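PDB 6DFD: metal transporter CNNM3 from Homo sapiens, which probably takes part in magnesium efflux across the membrane, its cyclic nucleotide-binding homology domain mediating dimerization. Local coordinates for residues Leu101-Gln106 against Asp180-Ala185; Gln116-Val121 against Lys129-Ala134. The protein carries 6 engineered substitutions. All blocks are in the same frame, centred on the assembly; numbering follows the deposited sequence.

Contact 1 (Leu101-Gln106 against Asp180-Ala185); sequences LYQRSQ and DYTVRA
Y181 turns the edge of its ring to the face of Y102, the ring planes 64° apart, and CE2 of Y181 comes to 3.8 Å from CG of Y102, displaced toward the rim. The two phenols lie side by side and point the same way. Y181 points its CB away from the other segment, but with CG between its backbone N and carbonyl carbon (chi1 44°) the ring lies beside Y102. V183 lies alongside Y102 on the same face of the sheet, CG2 4.0 Å from CD2 of the ring, while its other methyl, CG1, meets CD1 of L101. This apolar side is closely packed and buried, with Y138 covering Y102 and V183; the Y102 hydroxyl bonds to O of Y110, and that of Y181 to E126 of the second subunit. Two residues, L101 and Y102, stand opposite the single V183, which makes a classic beta bulge: L101 N donates to V183 O at 2.8 Å, and V183 N to Y102 O at 3.0 Å.

Beyond Y102 the pairing gives way to a type II turn, Q103 to Q106, and the contact becomes looser and partly exposed. Here OG1 of T182 takes the N-H of R104 almost straight, at 3.1 Å and 170°. The R104 chain is bent at chi3; one face of its guanidinium lies over D180 O, 3.3 Å from NH1 without a hydrogen bond, and its nitrogens pair instead with E122 and with O of G124. An alanine here would probably leave E122 without its cationic mate and G124 O without this donor, and uncover D180 O. The chemistry thus divides the contact: packing and two backbone bonds hold the bulged edge strand, whereas on the partly exposed side the T182 hydroxyl holds the turn and the R104 guanidinium reaches past D180 to E122 and G124.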
ATOM      1  N   LEU A 101       1.082  12.455   5.158  1.00 39.53           N
ATOM      2  CA  LEU A 101       2.382  12.499   4.501  1.00 39.54           C
ATOM      3  C   LEU A 101       2.257  12.814   3.017  1.00 41.88           C
ATOM      4  O   LEU A 101       3.119  13.501   2.448  1.00 42.55           O
ATOM      5  CB  LEU A 101       3.096  11.161   4.684  1.00 39.04           C
ATOM      6  CG  LEU A 101       3.264  10.648   6.117  1.00 39.67           C
ATOM      7  CD1 LEU A 101       4.060   9.342   6.116  1.00 35.89           C
ATOM      8  CD2 LEU A 101       3.934  11.695   6.996  1.00 44.55           C
ATOM      9  N   TYR A 102       1.196  12.320   2.383  1.00 42.69           N
ATOM     10  CA  TYR A 102       0.913  12.582   0.984  1.00 43.38           C
ATOM     11  C   TYR A 102      -0.586  12.756   0.814  1.00 44.06           C
ATOM     12  O   TYR A 102      -1.380  12.145   1.534  1.00 43.00           O
ATOM     13  CB  TYR A 102       1.399  11.447   0.083  1.00 41.50           C
ATOM     14  CG  TYR A 102       2.890  11.263   0.140  1.00 38.56           C
ATOM     15  CD1 TYR A 102       3.723  11.954  -0.725  1.00 39.12           C
ATOM     16  CD2 TYR A 102       3.465  10.410   1.071  1.00 36.72           C
ATOM     17  CE1 TYR A 102       5.095  11.793  -0.675  1.00 37.54           C
ATOM     18  CE2 TYR A 102       4.838  10.242   1.130  1.00 35.99           C
ATOM     19  CZ  TYR A 102       5.645  10.941   0.250  1.00 35.76           C
ATOM     20  OH  TYR A 102       7.013  10.794   0.296  1.00 36.61           O
ATOM     21  N   GLN A 103      -0.965  13.593  -0.146  1.00 44.57           N
ATOM     22  CA  GLN A 103      -2.371  13.803  -0.452  1.00 47.65           C
ATOM     23  C   GLN A 103      -2.551  13.792  -1.958  1.00 53.18           C
ATOM     24  O   GLN A 103      -1.823  14.488  -2.675  1.00 51.25           O
ATOM     25  CB  GLN A 103      -2.869  15.116   0.149  1.00 49.90           C
ATOM     26  CG  GLN A 103      -2.739  15.145   1.659  1.00 54.38           C
ATOM     27  CD  GLN A 103      -3.032  16.502   2.239  1.00 63.07           C
ATOM     28  OE1 GLN A 103      -2.137  17.187   2.735  1.00 70.20           O
ATOM     29  NE2 GLN A 103      -4.294  16.903   2.179  1.00 62.75           N
ATOM     30  N   ARG A 104      -3.499  12.978  -2.428  1.00 62.47           N
ATOM     31  CA  ARG A 104      -3.816  12.892  -3.847  1.00 69.80           C
ATOM     32  C   ARG A 104      -3.781  14.266  -4.490  1.00 73.86           C
ATOM     33  O   ARG A 104      -4.323  15.234  -3.951  1.00 70.68           O
ATOM     34  CB  ARG A 104      -5.201  12.281  -4.056  1.00 72.66           C
ATOM     35  CG  ARG A 104      -5.283  10.778  -3.963  1.00 75.33           C
ATOM     36  CD  ARG A 104      -6.612  10.313  -4.549  1.00 80.01           C
ATOM     37  NE  ARG A 104      -6.447   9.781  -5.898  1.00 82.89           N
ATOM     38  CZ  ARG A 104      -6.292   8.492  -6.189  1.00 81.76           C
ATOM     39  NH1 ARG A 104      -6.285   7.570  -5.229  1.00 80.39           N
ATOM     40  NH2 ARG A 104      -6.142   8.123  -7.455  1.00 81.29           N
ATOM     41  N   SER A 105      -3.128  14.342  -5.645  1.00 81.30           N
ATOM     42  CA  SER A 105      -3.125  15.503  -6.523  1.00 89.02           C
ATOM     43  C   SER A 105      -2.449  16.721  -5.903  1.00 88.55           C
ATOM     44  O   SER A 105      -2.394  17.773  -6.548  1.00 97.13           O
ATOM     45  CB  SER A 105      -4.542  15.902  -6.963  1.00 93.28           C
ATOM     46  OG  SER A 105      -5.228  14.809  -7.555  1.00 93.15           O
ATOM     47  N   GLN A 106      -1.929  16.620  -4.680  1.00 75.49           N
ATOM     48  CA  GLN A 106      -1.235  17.738  -4.056  1.00 65.50           C
ATOM     49  C   GLN A 106       0.253  17.660  -4.382  1.00 60.40           C
ATOM     50  O   GLN A 106       0.882  16.631  -4.091  1.00 55.15           O
ATOM     51  CB  GLN A 106      -1.434  17.734  -2.553  1.00 62.96           C
ATOM     52  CG  GLN A 106      -0.482  18.669  -1.815  1.00 67.75           C
ATOM     53  CD  GLN A 106      -1.008  19.094  -0.457  1.00 76.74           C
ATOM     54  OE1 GLN A 106      -0.377  18.844   0.572  1.00 79.39           O
ATOM     55  NE2 GLN A 106      -2.167  19.747  -0.445  1.00 82.11           N
ATOM     56  N   ASP A 180      -0.747   9.925  -6.834  1.00 52.61           N
ATOM     57  CA  ASP A 180      -2.088   9.351  -6.933  1.00 55.70           C
ATOM     58  C   ASP A 180      -2.410   8.518  -5.702  1.00 53.48           C
ATOM     59  O   ASP A 180      -3.036   7.459  -5.787  1.00 52.68           O
ATOM     60  CB  ASP A 180      -2.233   8.518  -8.203  1.00 60.29           C
ATOM     61  CG  ASP A 180      -1.368   7.280  -8.189  1.00 62.11           C
ATOM     62  OD1 ASP A 180      -0.499   7.171  -7.300  1.00 61.61           O
ATOM     63  OD2 ASP A 180      -1.567   6.410  -9.063  1.00 63.52           O
ATOM     64  N   TYR A 181      -1.956   8.977  -4.540  1.00 52.86           N
ATOM     65  CA  TYR A 181      -2.239   8.293  -3.292  1.00 51.38           C
ATOM     66  C   TYR A 181      -2.267   9.305  -2.162  1.00 49.97           C
ATOM     67  O   TYR A 181      -1.678  10.386  -2.244  1.00 51.21           O
ATOM     68  CB  TYR A 181      -1.213   7.197  -2.983  1.00 51.31           C
ATOM     69  CG  TYR A 181       0.237   7.574  -3.226  1.00 53.07           C
ATOM     70  CD1 TYR A 181       0.849   7.301  -4.445  1.00 57.19           C
ATOM     71  CD2 TYR A 181       1.001   8.172  -2.231  1.00 50.06           C
ATOM     72  CE1 TYR A 181       2.179   7.629  -4.671  1.00 57.68           C
ATOM     73  CE2 TYR A 181       2.332   8.505  -2.449  1.00 49.61           C
ATOM     74  CZ  TYR A 181       2.914   8.230  -3.671  1.00 54.01           C
ATOM     75  OH  TYR A 181       4.236   8.552  -3.893  1.00 54.37           O
ATOM     76  N   THR A 182      -2.981   8.936  -1.108  1.00 45.69           N
ATOM     77  CA  THR A 182      -2.961   9.653   0.152  1.00 42.82           C
ATOM     78  C   THR A 182      -2.411   8.706   1.201  1.00 40.22           C
ATOM     79  O   THR A 182      -2.741   7.513   1.204  1.00 40.20           O
ATOM     80  CB  THR A 182      -4.371  10.141   0.537  1.00 44.37           C
ATOM     81  OG1 THR A 182      -4.924  10.892  -0.550  1.00 45.70           O
ATOM     82  CG2 THR A 182      -4.335  11.016   1.776  1.00 46.22           C
ATOM     83  N   VAL A 183      -1.561   9.235   2.080  1.00 39.79           N
ATOM     84  CA  VAL A 183      -0.925   8.444   3.128  1.00 38.71           C
ATOM     85  C   VAL A 183      -1.128   9.169   4.446  1.00 38.38           C
ATOM     86  O   VAL A 183      -0.705  10.322   4.595  1.00 41.38           O
ATOM     87  CB  VAL A 183       0.573   8.219   2.860  1.00 39.54           C
ATOM     88  CG1 VAL A 183       1.203   7.432   4.000  1.00 38.32           C
ATOM     89  CG2 VAL A 183       0.768   7.497   1.538  1.00 40.92           C
ATOM     90  N   ARG A 184      -1.755   8.494   5.406  1.00 34.65           N
ATOM     91  CA  ARG A 184      -2.107   9.110   6.674  1.00 34.81           C
ATOM     92  C   ARG A 184      -1.575   8.278   7.827  1.00 34.80           C
ATOM     93  O   ARG A 184      -1.772   7.061   7.861  1.00 36.82           O
ATOM     94  CB  ARG A 184      -3.633   9.261   6.809  1.00 39.25           C
ATOM     95  CG  ARG A 184      -4.075   9.914   8.111  1.00 45.91           C
ATOM     96  CD  ARG A 184      -5.593  10.081   8.170  1.00 48.33           C
ATOM     97  NE  ARG A 184      -6.295   8.820   7.947  1.00 47.59           N
ATOM     98  CZ  ARG A 184      -6.680   7.981   8.902  1.00 48.05           C
ATOM     99  NH1 ARG A 184      -6.443   8.246  10.183  1.00 50.00           N
ATOM    100  NH2 ARG A 184      -7.302   6.863   8.566  1.00 48.90           N
ATOM    101  N   ALA A 185      -0.962   8.945   8.798  1.00 36.25           N
ATOM    102  CA  ALA A 185      -0.508   8.265  10.001  1.00 34.87           C
ATOM    103  C   ALA A 185      -1.681   7.662  10.757  1.00 36.30           C
ATOM    104  O   ALA A 185      -2.733   8.294  10.906  1.00 35.57           O
ATOM    105  CB  ALA A 185       0.223   9.240  10.914  1.00 35.03           C
TER

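Contact 2 (Gln116-Val121 against Lys129-Ala134)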
ATOM      1  N   GLN A 116       9.348   3.493  11.793  1.00 32.19           N
ATOM      2  CA  GLN A 116       8.495   2.887  12.800  1.00 31.86           C
ATOM      3  C   GLN A 116       7.117   3.518  12.691  1.00 30.93           C
ATOM      4  O   GLN A 116       7.005   4.732  12.520  1.00 31.12           O
ATOM      5  CB  GLN A 116       9.072   3.100  14.208  1.00 35.64           C
ATOM      6  CG  GLN A 116       8.291   2.417  15.314  1.00 43.63           C
ATOM      7  CD  GLN A 116       8.856   2.711  16.692  1.00 51.46           C
ATOM      8  OE1 GLN A 116      10.045   2.991  16.845  1.00 51.57           O
ATOM      9  NE2 GLN A 116       8.001   2.649  17.706  1.00 56.31           N
ATOM     10  N   GLY A 117       6.078   2.700  12.757  1.00 32.88           N
ATOM     11  CA  GLY A 117       4.719   3.202  12.805  1.00 35.94           C
ATOM     12  C   GLY A 117       3.870   2.644  11.682  1.00 35.62           C
ATOM     13  O   GLY A 117       4.303   1.808  10.889  1.00 33.72           O
ATOM     14  N   ARG A 118       2.634   3.148  11.621  1.00 31.64           N
ATOM     15  CA  ARG A 118       1.600   2.593  10.759  1.00 30.35           C
ATOM     16  C   ARG A 118       0.892   3.704  10.006  1.00 29.21           C
ATOM     17  O   ARG A 118       0.576   4.753  10.578  1.00 31.75           O
ATOM     18  CB  ARG A 118       0.570   1.802  11.578  1.00 34.07           C
ATOM     19  CG  ARG A 118       1.172   0.861  12.588  1.00 38.40           C
ATOM     20  CD  ARG A 118       1.831  -0.327  11.899  1.00 40.57           C
ATOM     21  NE  ARG A 118       0.835  -1.197  11.288  1.00 45.90           N
ATOM     22  CZ  ARG A 118       1.100  -2.380  10.745  1.00 52.50           C
ATOM     23  NH1 ARG A 118       2.345  -2.843  10.721  1.00 56.02           N
ATOM     24  NH2 ARG A 118       0.115  -3.100  10.226  1.00 54.61           N
ATOM     25  N   VAL A 119       0.622   3.458   8.725  1.00 30.59           N
ATOM     26  CA  VAL A 119      -0.071   4.421   7.881  1.00 31.79           C
ATOM     27  C   VAL A 119      -1.166   3.709   7.100  1.00 32.07           C
ATOM     28  O   VAL A 119      -1.103   2.502   6.849  1.00 31.08           O
ATOM     29  CB  VAL A 119       0.888   5.142   6.902  1.00 33.60           C
ATOM     30  CG1 VAL A 119       1.881   6.001   7.660  1.00 34.68           C
ATOM     31  CG2 VAL A 119       1.596   4.142   6.009  1.00 32.55           C
ATOM     32  N   GLU A 120      -2.180   4.472   6.725  1.00 34.35           N
ATOM     33  CA  GLU A 120      -3.185   4.029   5.777  1.00 36.36           C
ATOM     34  C   GLU A 120      -2.902   4.699   4.447  1.00 35.42           C
ATOM     35  O   GLU A 120      -2.665   5.914   4.388  1.00 36.03           O
ATOM     36  CB  GLU A 120      -4.602   4.374   6.244  1.00 41.20           C
ATOM     37  CG  GLU A 120      -5.690   3.975   5.242  1.00 46.61           C
ATOM     38  CD  GLU A 120      -7.094   4.277   5.751  1.00 53.71           C
ATOM     39  OE1 GLU A 120      -7.672   3.415   6.441  1.00 55.90           O
ATOM     40  OE2 GLU A 120      -7.602   5.382   5.467  1.00 56.47           O
ATOM     41  N   VAL A 121      -2.928   3.903   3.391  1.00 36.01           N
ATOM     42  CA  VAL A 121      -2.688   4.356   2.035  1.00 39.91           C
ATOM     43  C   VAL A 121      -3.972   4.144   1.256  1.00 41.83           C
ATOM     44  O   VAL A 121      -4.554   3.053   1.304  1.00 43.81           O
ATOM     45  CB  VAL A 121      -1.533   3.582   1.374  1.00 44.50           C
ATOM     46  CG1 VAL A 121      -1.213   4.170   0.017  1.00 47.56           C
ATOM     47  CG2 VAL A 121      -0.305   3.574   2.265  1.00 46.92           C
ATOM     48  N   LYS A 129      -7.718   0.970  -0.311  1.00 42.42           N
ATOM     49  CA  LYS A 129      -7.192   1.344   0.993  1.00 43.58           C
ATOM     50  C   LYS A 129      -6.525   0.139   1.626  1.00 41.48           C
ATOM     51  O   LYS A 129      -7.110  -0.949   1.666  1.00 42.23           O
ATOM     52  CB  LYS A 129      -8.299   1.862   1.913  1.00 50.58           C
ATOM     53  CG  LYS A 129      -8.495   3.366   1.885  1.00 61.43           C
ATOM     54  CD  LYS A 129      -9.950   3.753   2.157  1.00 71.15           C
ATOM     55  CE  LYS A 129     -10.505   3.132   3.436  1.00 77.86           C
ATOM     56  NZ  LYS A 129     -11.988   3.262   3.499  1.00 83.28           N
ATOM     57  N   PHE A 130      -5.306   0.330   2.117  1.00 40.10           N
ATOM     58  CA  PHE A 130      -4.686  -0.706   2.924  1.00 41.47           C
ATOM     59  C   PHE A 130      -3.662  -0.075   3.854  1.00 36.82           C
ATOM     60  O   PHE A 130      -3.209   1.055   3.651  1.00 37.12           O
ATOM     61  CB  PHE A 130      -4.058  -1.805   2.062  1.00 47.61           C
ATOM     62  CG  PHE A 130      -3.223  -1.295   0.928  1.00 51.56           C
ATOM     63  CD1 PHE A 130      -1.900  -0.946   1.129  1.00 57.23           C
ATOM     64  CD2 PHE A 130      -3.760  -1.179  -0.341  1.00 53.27           C
ATOM     65  CE1 PHE A 130      -1.126  -0.478   0.080  1.00 62.71           C
ATOM     66  CE2 PHE A 130      -2.997  -0.715  -1.392  1.00 59.45           C
ATOM     67  CZ  PHE A 130      -1.677  -0.363  -1.184  1.00 63.60           C
ATOM     68  N   GLU A 131      -3.320  -0.823   4.892  1.00 33.57           N
ATOM     69  CA  GLU A 131      -2.425  -0.351   5.937  1.00 33.70           C
ATOM     70  C   GLU A 131      -1.016  -0.866   5.686  1.00 34.72           C
ATOM     71  O   GLU A 131      -0.822  -2.025   5.319  1.00 35.58           O
ATOM     72  CB  GLU A 131      -2.916  -0.809   7.314  1.00 34.89           C
ATOM     73  CG  GLU A 131      -2.024  -0.376   8.468  1.00 37.63           C
ATOM     74  CD  GLU A 131      -2.666  -0.636   9.827  1.00 40.84           C
ATOM     75  OE1 GLU A 131      -3.902  -0.817   9.878  1.00 39.83           O
ATOM     76  OE2 GLU A 131      -1.926  -0.674  10.835  1.00 43.14           O
ATOM     77  N   ASN A 132      -0.038   0.006   5.893  1.00 34.20           N
ATOM     78  CA  ASN A 132       1.371  -0.310   5.724  1.00 35.44           C
ATOM     79  C   ASN A 132       2.111   0.036   7.001  1.00 33.55           C
ATOM     80  O   ASN A 132       1.690   0.921   7.756  1.00 33.57           O
ATOM     81  CB  ASN A 132       1.987   0.470   4.563  1.00 41.68           C
ATOM     82  CG  ASN A 132       1.740  -0.183   3.219  1.00 51.77           C
ATOM     83  OD1 ASN A 132       1.299  -1.329   3.134  1.00 53.25           O
ATOM     84  ND2 ASN A 132       2.026   0.553   2.155  1.00 58.49           N
ATOM     85  N   GLY A 133       3.226  -0.652   7.229  1.00 32.93           N
ATOM     86  CA  GLY A 133       4.027  -0.470   8.418  1.00 31.69           C
ATOM     87  C   GLY A 133       5.476  -0.144   8.094  1.00 32.44           C
ATOM     88  O   GLY A 133       5.804   0.482   7.065  1.00 31.88           O
ATOM     89  N   ALA A 134       6.348  -0.599   8.987  1.00 31.46           N
ATOM     90  CA  ALA A 134       7.736  -0.169   8.970  1.00 30.73           C
ATOM     91  C   ALA A 134       8.413  -0.619   7.682  1.00 28.75           C
ATOM     92  O   ALA A 134       8.186  -1.732   7.199  1.00 27.19           O
ATOM     93  CB  ALA A 134       8.479  -0.740  10.178  1.00 30.19           C
TER
HETATM   94  O   HOH W   1       5.231  -1.759  11.365  1.00 34.80           O
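R118 and E131 cross at about a right angle, their guanidinium and carboxylate planes 73° apart, in a side-on salt bridge that brings two nitrogens to one oxygen. NE of R118 reaches OE2 of E131 at 2.8 Å, on the anti side of the carboxylate, whereas NH2 meets the same oxygen at 3.2 Å from above the carboxylate plane and less straight, at 137°. Both bonds lie in the guanidinium plane. The arginine chain, bent at chi2 and chi3, folds back over the neighbouring strand, one face of the guanidinium toward N132 O and G133 N, and a water in its plane links NH1 to the N-H of A134. G133 leaves room for this fold: a CB there would clash with NH1.

E120 and K129 cross obliquely, CE of K129 4.1 Å from OE1 of E120, but the charged ends stay apart; NZ pairs with E60 of the second subunit. On the other face V119, V121, F130 and N132 project together. CG2 of V119 packs on CB of N132, and CB of V121 lies 4.3 Å from CE1 of F130. The F130 ring meets F130 of the second subunit, which places this face at the dimer interface, while Y138 and V183 cover the valines.

Between the two faces the antiparallel hairpin is regular: V119 with N132 and V121 with F130 form hydrogen-bonded pairs of two bonds each, V119 N to N132 O being 2.9 Å, and E120 with E131 is the non-hydrogen-bonded pair between them. The contact therefore combines a backbone ladder with two unlike faces: the ion pair and its water suit the exposed surface, and the mostly apolar face of V119, V121 and F130, with N132 among them, suits burial against the barrel and the second subunit.

How the contacts relate
Both contacts belong to one antiparallel sheet and hold its two borders: contact 1 joins edge strand 100-102 to 181-185, contact 2 joins 119-123 to edge strand 128-132. Strands 181-185 and 119-123 are neighbours, so the contacts meet where V183 packs on V119 and R184 forms a weak, long ion pair with E120. Contact 2 is nested within the loop that contact 1 closes. Contact 1 is the more buried, held by aromatic and aliphatic packing round a bulged pairing; contact 2, partly exposed, has the more regular ladder and a surface salt bridge. Both touch the second subunit, contact 1 through D180 and Y181, contact 2 through K129, F130 and N132.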